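Local coordinates for protein tyrosinase (Burkholderia thailandensis, PDB 5ZRD) that probably oxidises monophenols to catechols, and these on to quinones, with molecular oxygen at a pair of copper ions, staying productive at acidic pH, at residues D118-Y123 / A239-C244; I280-G285 / S440-A445. All coordinates share one frame; numbering follows the deposited sequence.

Interaction 1 (D118-Y123 / A239-C244); sequences DETDEY and AKYVRC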
loop_
_atom_site.group_PDB
_atom_site.type_symbol
_atom_site.label_atom_id
_atom_site.label_comp_id
_atom_site.label_asym_id
_atom_site.label_seq_id
_atom_site.Cartn_x
_atom_site.Cartn_y
_atom_site.Cartn_z
ATOM N N ASP A 118 -33.850 -17.542 -29.323
ATOM C CA ASP A 118 -33.984 -16.654 -30.450
ATOM C C ASP A 118 -34.802 -15.413 -30.068
ATOM O O ASP A 118 -36.025 -15.405 -30.199
ATOM C CB ASP A 118 -34.604 -17.369 -31.662
ATOM C CG ASP A 118 -34.430 -16.562 -32.954
ATOM O OD1 ASP A 118 -34.158 -15.325 -32.900
ATOM O OD2 ASP A 118 -34.584 -17.169 -34.019
ATOM N N GLU A 119 -34.072 -14.362 -29.687
ATOM C CA GLU A 119 -34.626 -13.166 -29.004
ATOM C C GLU A 119 -35.431 -12.283 -29.964
ATOM O O GLU A 119 -36.228 -11.437 -29.502
ATOM C CB GLU A 119 -33.489 -12.326 -28.408
ATOM C CG GLU A 119 -32.795 -12.991 -27.235
ATOM C CD GLU A 119 -31.358 -12.573 -26.961
ATOM O OE1 GLU A 119 -30.909 -12.828 -25.843
ATOM O OE2 GLU A 119 -30.680 -11.995 -27.858
ATOM N N THR A 120 -35.160 -12.416 -31.255
ATOM C CA THR A 120 -35.740 -11.562 -32.287
ATOM C C THR A 120 -36.622 -12.362 -33.257
ATOM O O THR A 120 -36.990 -11.859 -34.293
ATOM C CB THR A 120 -34.638 -10.833 -33.062
ATOM O OG1 THR A 120 -33.682 -11.784 -33.525
ATOM C CG2 THR A 120 -33.919 -9.803 -32.218
ATOM N N ASP A 121 -36.953 -13.600 -32.946
ATOM C CA ASP A 121 -37.939 -14.343 -33.725
ATOM C C ASP A 121 -39.345 -13.817 -33.403
ATOM O O ASP A 121 -39.527 -13.003 -32.491
ATOM C CB ASP A 121 -37.873 -15.871 -33.431
ATOM C CG ASP A 121 -38.487 -16.268 -32.058
ATOM O OD1 ASP A 121 -38.952 -15.386 -31.286
ATOM O OD2 ASP A 121 -38.525 -17.478 -31.761
ATOM N N GLU A 122 -40.316 -14.341 -34.141
ATOM C CA GLU A 122 -41.716 -13.926 -34.104
ATOM C C GLU A 122 -42.310 -14.248 -32.719
ATOM O O GLU A 122 -43.065 -13.430 -32.158
ATOM C CB GLU A 122 -42.495 -14.599 -35.259
ATOM C CG GLU A 122 -43.752 -13.851 -35.719
ATOM C CD GLU A 122 -43.565 -12.394 -36.166
ATOM O OE1 GLU A 122 -44.542 -11.613 -36.018
ATOM O OE2 GLU A 122 -42.443 -12.020 -36.660
ATOM N N TYR A 123 -41.967 -15.418 -32.167
ATOM C CA TYR A 123 -42.510 -15.808 -30.871
ATOM C C TYR A 123 -42.123 -14.761 -29.809
ATOM O O TYR A 123 -43.005 -14.208 -29.105
ATOM C CB TYR A 123 -42.103 -17.223 -30.440
ATOM C CG TYR A 123 -42.711 -17.581 -29.113
ATOM C CD1 TYR A 123 -44.015 -18.035 -29.033
ATOM C CD2 TYR A 123 -42.053 -17.325 -27.923
ATOM C CE1 TYR A 123 -44.638 -18.260 -27.809
ATOM C CE2 TYR A 123 -42.642 -17.584 -26.690
ATOM C CZ TYR A 123 -43.953 -18.033 -26.630
ATOM O OH TYR A 123 -44.571 -18.299 -25.441
ATOM N N ALA A 239 -34.388 -3.722 -33.677
ATOM C CA ALA A 239 -33.637 -2.817 -34.558
ATOM C C ALA A 239 -32.143 -2.815 -34.208
ATOM O O ALA A 239 -31.323 -2.720 -35.107
ATOM C CB ALA A 239 -34.176 -1.412 -34.452
ATOM N N LYS A 240 -31.803 -2.793 -32.916
ATOM C CA LYS A 240 -30.399 -2.682 -32.548
ATOM C C LYS A 240 -29.628 -3.948 -32.980
ATOM O O LYS A 240 -28.503 -3.862 -33.433
ATOM C CB LYS A 240 -30.285 -2.427 -31.044
ATOM C CG LYS A 240 -30.448 -0.981 -30.594
ATOM C CD LYS A 240 -29.622 -0.705 -29.343
ATOM C CE LYS A 240 -29.729 0.714 -28.813
ATOM N NZ LYS A 240 -28.745 1.615 -29.462
ATOM N N TYR A 241 -30.248 -5.132 -32.884
ATOM C CA TYR A 241 -29.618 -6.389 -33.335
ATOM C C TYR A 241 -29.452 -6.396 -34.861
ATOM O O TYR A 241 -28.401 -6.786 -35.364
ATOM C CB TYR A 241 -30.439 -7.577 -32.869
ATOM C CG TYR A 241 -30.030 -8.244 -31.580
ATOM C CD1 TYR A 241 -28.703 -8.562 -31.316
ATOM C CD2 TYR A 241 -30.986 -8.680 -30.673
ATOM C CE1 TYR A 241 -28.329 -9.203 -30.142
ATOM C CE2 TYR A 241 -30.626 -9.344 -29.512
ATOM C CZ TYR A 241 -29.296 -9.612 -29.244
ATOM O OH TYR A 241 -28.918 -10.297 -28.121
ATOM N N VAL A 242 -30.456 -5.906 -35.590
ATOM C CA VAL A 242 -30.356 -5.758 -37.055
ATOM C C VAL A 242 -29.196 -4.821 -37.386
ATOM O O VAL A 242 -28.318 -5.185 -38.171
ATOM C CB VAL A 242 -31.657 -5.270 -37.724
ATOM C CG1 VAL A 242 -31.438 -4.990 -39.202
ATOM C CG2 VAL A 242 -32.823 -6.238 -37.540
ATOM N N ARG A 243 -29.121 -3.672 -36.729
ATOM C CA ARG A 243 -27.992 -2.721 -36.955
ATOM C C ARG A 243 -26.626 -3.401 -36.763
ATOM O O ARG A 243 -25.677 -3.122 -37.528
ATOM C CB ARG A 243 -28.021 -1.541 -35.976
ATOM C CG ARG A 243 -28.757 -0.307 -36.466
ATOM C CD ARG A 243 -28.011 0.989 -36.198
ATOM N NE ARG A 243 -28.884 2.090 -36.581
ATOM C CZ ARG A 243 -28.981 2.600 -37.812
ATOM N NH1 ARG A 243 -28.057 2.327 -38.719
ATOM N NH2 ARG A 243 -30.005 3.385 -38.121
ATOM N N CYS A 244 -26.475 -4.213 -35.702
ATOM C CA CYS A 244 -25.138 -4.702 -35.380
ATOM C C CYS A 244 -24.617 -5.583 -36.518
ATOM O O CYS A 244 -23.407 -5.605 -36.739
ATOM C CB CYS A 244 -25.082 -5.398 -34.026
ATOM S SG CYS A 244 -25.660 -7.114 -33.980
#
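E119 and Y241 meet through a single polar contact, which ties a type I beta turn, D118 to D121, to helix 237-244 close to the dicopper core of the tyrosinase fold. The hydrogen bond runs from Y241 OH to E119 OE2 and is very short at 2.5 Å. The two side chains cross at about a right angle, yet the carboxylate plane is tilted only 25° from that of the phenol ring. With CG anti to its own carbonyl carbon (chi1 -69°) and the chain extended beyond, E119 carries its carboxylate out to the hydroxyl.

Both oxygens of this buried carboxylate are in use. OE1 is hydrogen-bonded to ND1 of H319, and OE2 takes a second bond from ND2 of N322, so helix 315-334 and the tyrosine together fix the rotation of the group, which three partners grip. E119 lies about 7 Å from H281, side chain to side chain, and H281 is a copper ligand.

The apolar part belongs to T120 and the near end of the same ring. T120 turns its side chain toward the helix and touches the ring with its methyl, while OG1 hydrogen-bonds to OG of S404. Y241 in turn rests on H319, V323 and M326 of helix 315-334 and on P276 of helix 274-285, so its side chain is packed between the turn and these helices. The methyl reaches the ring at an oblique angle, T120 CG2 lying 3.5 Å from Y241 CD2.

Interaction 2 (I280-G285 / S440-A445); sequences IHLAVG and SFIMKA. With CU (copper (II) ion), chain K.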
loop_
_atom_site.group_PDB
_atom_site.type_symbol
_atom_site.label_atom_id
_atom_site.label_comp_id
_atom_site.label_asym_id
_atom_site.label_seq_id
_atom_site.Cartn_x
_atom_site.Cartn_y
_atom_site.Cartn_z
ATOM N N ILE A 280 -30.686 -6.832 -23.216
ATOM C CA ILE A 280 -31.411 -8.020 -22.844
ATOM C C ILE A 280 -31.082 -8.294 -21.377
ATOM O O ILE A 280 -31.937 -8.659 -20.619
ATOM C CB ILE A 280 -31.100 -9.216 -23.784
ATOM C CG1 ILE A 280 -31.696 -9.062 -25.190
ATOM C CG2 ILE A 280 -31.535 -10.534 -23.185
ATOM C CD1 ILE A 280 -33.216 -8.869 -25.245
ATOM N N HIS A 281 -29.830 -8.155 -20.997
ATOM C CA HIS A 281 -29.461 -8.232 -19.621
ATOM C C HIS A 281 -30.298 -7.256 -18.779
ATOM O O HIS A 281 -30.721 -7.609 -17.721
ATOM C CB HIS A 281 -27.980 -7.878 -19.465
ATOM C CG HIS A 281 -27.045 -9.023 -19.651
ATOM N ND1 HIS A 281 -26.522 -9.719 -18.580
ATOM C CD2 HIS A 281 -26.482 -9.540 -20.766
ATOM C CE1 HIS A 281 -25.662 -10.610 -19.032
ATOM N NE2 HIS A 281 -25.657 -10.564 -20.382
ATOM N N LEU A 282 -30.456 -5.999 -19.191
ATOM C CA LEU A 282 -31.136 -5.070 -18.324
ATOM C C LEU A 282 -32.639 -5.392 -18.270
ATOM O O LEU A 282 -33.263 -5.249 -17.239
ATOM C CB LEU A 282 -30.896 -3.632 -18.789
ATOM C CG LEU A 282 -29.455 -3.136 -18.770
ATOM C CD1 LEU A 282 -29.401 -1.620 -18.666
ATOM C CD2 LEU A 282 -28.627 -3.757 -17.658
ATOM N N ALA A 283 -33.236 -5.784 -19.377
ATOM C CA ALA A 283 -34.664 -6.096 -19.399
ATOM C C ALA A 283 -34.958 -7.291 -18.481
ATOM O O ALA A 283 -35.800 -7.234 -17.565
ATOM C CB ALA A 283 -35.096 -6.379 -20.811
ATOM N N VAL A 284 -34.241 -8.384 -18.712
ATOM C CA VAL A 284 -34.393 -9.583 -17.917
ATOM C C VAL A 284 -33.948 -9.337 -16.470
ATOM O O VAL A 284 -34.483 -9.943 -15.543
ATOM C CB VAL A 284 -33.596 -10.725 -18.551
ATOM C CG1 VAL A 284 -33.484 -11.897 -17.593
ATOM C CG2 VAL A 284 -34.208 -11.158 -19.873
ATOM N N GLY A 285 -32.960 -8.477 -16.256
ATOM C CA GLY A 285 -32.314 -8.314 -14.922
ATOM C C GLY A 285 -32.798 -7.107 -14.105
ATOM O O GLY A 285 -32.168 -6.793 -13.074
ATOM N N SER A 440 -25.794 -0.967 -13.137
ATOM C CA SER A 440 -26.124 -0.704 -14.544
ATOM C C SER A 440 -27.058 0.503 -14.648
ATOM O O SER A 440 -27.661 0.891 -13.633
ATOM C CB SER A 440 -26.756 -1.925 -15.179
ATOM O OG SER A 440 -25.886 -3.056 -15.106
ATOM N N PHE A 441 -27.149 1.101 -15.845
ATOM C CA PHE A 441 -28.023 2.267 -16.069
ATOM C C PHE A 441 -28.340 2.446 -17.556
ATOM O O PHE A 441 -27.666 1.926 -18.431
ATOM C CB PHE A 441 -27.468 3.547 -15.435
ATOM C CG PHE A 441 -26.198 4.112 -15.996
ATOM C CD1 PHE A 441 -24.968 3.657 -15.567
ATOM C CD2 PHE A 441 -26.221 5.147 -16.908
ATOM C CE1 PHE A 441 -23.786 4.177 -16.088
ATOM C CE2 PHE A 441 -25.043 5.672 -17.430
ATOM C CZ PHE A 441 -23.827 5.198 -17.008
ATOM N N ILE A 442 -29.450 3.145 -17.803
ATOM C CA ILE A 442 -29.935 3.404 -19.133
ATOM C C ILE A 442 -30.004 4.916 -19.334
ATOM O O ILE A 442 -30.367 5.635 -18.417
ATOM C CB ILE A 442 -31.308 2.773 -19.376
ATOM C CG1 ILE A 442 -31.337 1.286 -19.003
ATOM C CG2 ILE A 442 -31.724 3.023 -20.820
ATOM C CD1 ILE A 442 -32.732 0.708 -18.912
ATOM N N MET A 443 -29.581 5.359 -20.527
ATOM C CA MET A 443 -29.752 6.722 -20.994
ATOM C C MET A 443 -30.820 6.682 -22.092
ATOM O O MET A 443 -30.718 5.853 -22.987
ATOM C CB MET A 443 -28.451 7.294 -21.560
ATOM C CG MET A 443 -27.376 7.402 -20.546
ATOM S SD MET A 443 -25.786 7.954 -21.220
ATOM C CE MET A 443 -26.289 9.505 -21.964
ATOM N N LYS A 444 -31.853 7.516 -21.965
ATOM C CA LYS A 444 -32.933 7.639 -22.947
ATOM C C LYS A 444 -32.930 9.087 -23.436
ATOM O O LYS A 444 -32.874 9.994 -22.620
ATOM C CB LYS A 444 -34.275 7.269 -22.314
ATOM C CG LYS A 444 -34.540 5.778 -22.190
ATOM C CD LYS A 444 -35.916 5.477 -21.681
ATOM C CE LYS A 444 -36.860 5.037 -22.776
ATOM N NZ LYS A 444 -38.197 4.693 -22.238
ATOM N N ALA A 445 -32.863 9.316 -24.740
ATOM C CA ALA A 445 -32.698 10.684 -25.241
ATOM C C ALA A 445 -34.007 11.153 -25.875
ATOM O O ALA A 445 -34.683 10.377 -26.542
ATOM C CB ALA A 445 -31.540 10.763 -26.206
HETATM CU CU CU K . -24.025 -11.154 -21.373
#
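L282 does most of the work here: its two methyls touch S440 and I442, residues that point to the same side at the start of strand 441-450, CD2 against S440 and CD1 against I442. The leucine projects from the copper-ligand helix 274-285, so the contact joins the helical dicopper core of tyrosinase to the mixed sheet that packs against it. CG stands anti to the carbonyl carbon (chi1 -62°), and with chi2 at -156° both methyls end up against the strand segment.

S440, just before the strand begins, meets the first methyl mainly with its carbon: L282 CD2 is 3.6 Å from S440 CB, and S440 OG passes the same methyl at 3.8 Å. The hydroxyl makes its hydrogen bonds elsewhere, to the carbonyl of G305 and the backbone N of S468.

I442, two residues on, takes the second methyl. L282 CD1 comes to 3.5 Å from I442 CG1, and the two side chains run antiparallel alongside each other. F287 touches both of them, and W219 of helix 205-221 adds to the cover over I442. Between S440 and I442, F441 points its side chain away and meets the leucine through its carbonyl group, F441 O lying 4.0 Å from L282 CD1.

One residue before the leucine, H281 binds copper through NE2 at 2.0 Å, with H277 and H320 completing the protein ligands; its ND1 is hydrogen-bonded to the carbonyl of M304. No hydrogen bond crosses between helix and strand, so this buried join beside the metal site rests on van der Waals packing, mainly of aliphatic carbons.

In the fold
From the N terminus the chain first reaches the turn at 118-123, and interaction 1 closes a loop of 115 residues when helix 237-244 comes back to it. Interaction 2 opens only afterwards, at helix 274-285, and closes a longer loop of 154 residues at strand 441-450. The two are therefore in series, neither nested nor crossed. In space they lie about 16 Å apart, centre to centre, and I280 bridges them: its CG2 is 3.6 Å from E119 OE1. Helix 274-285 thus has the turn and helix 237-244 near I280, the sheet at L282 and a copper ion at H281.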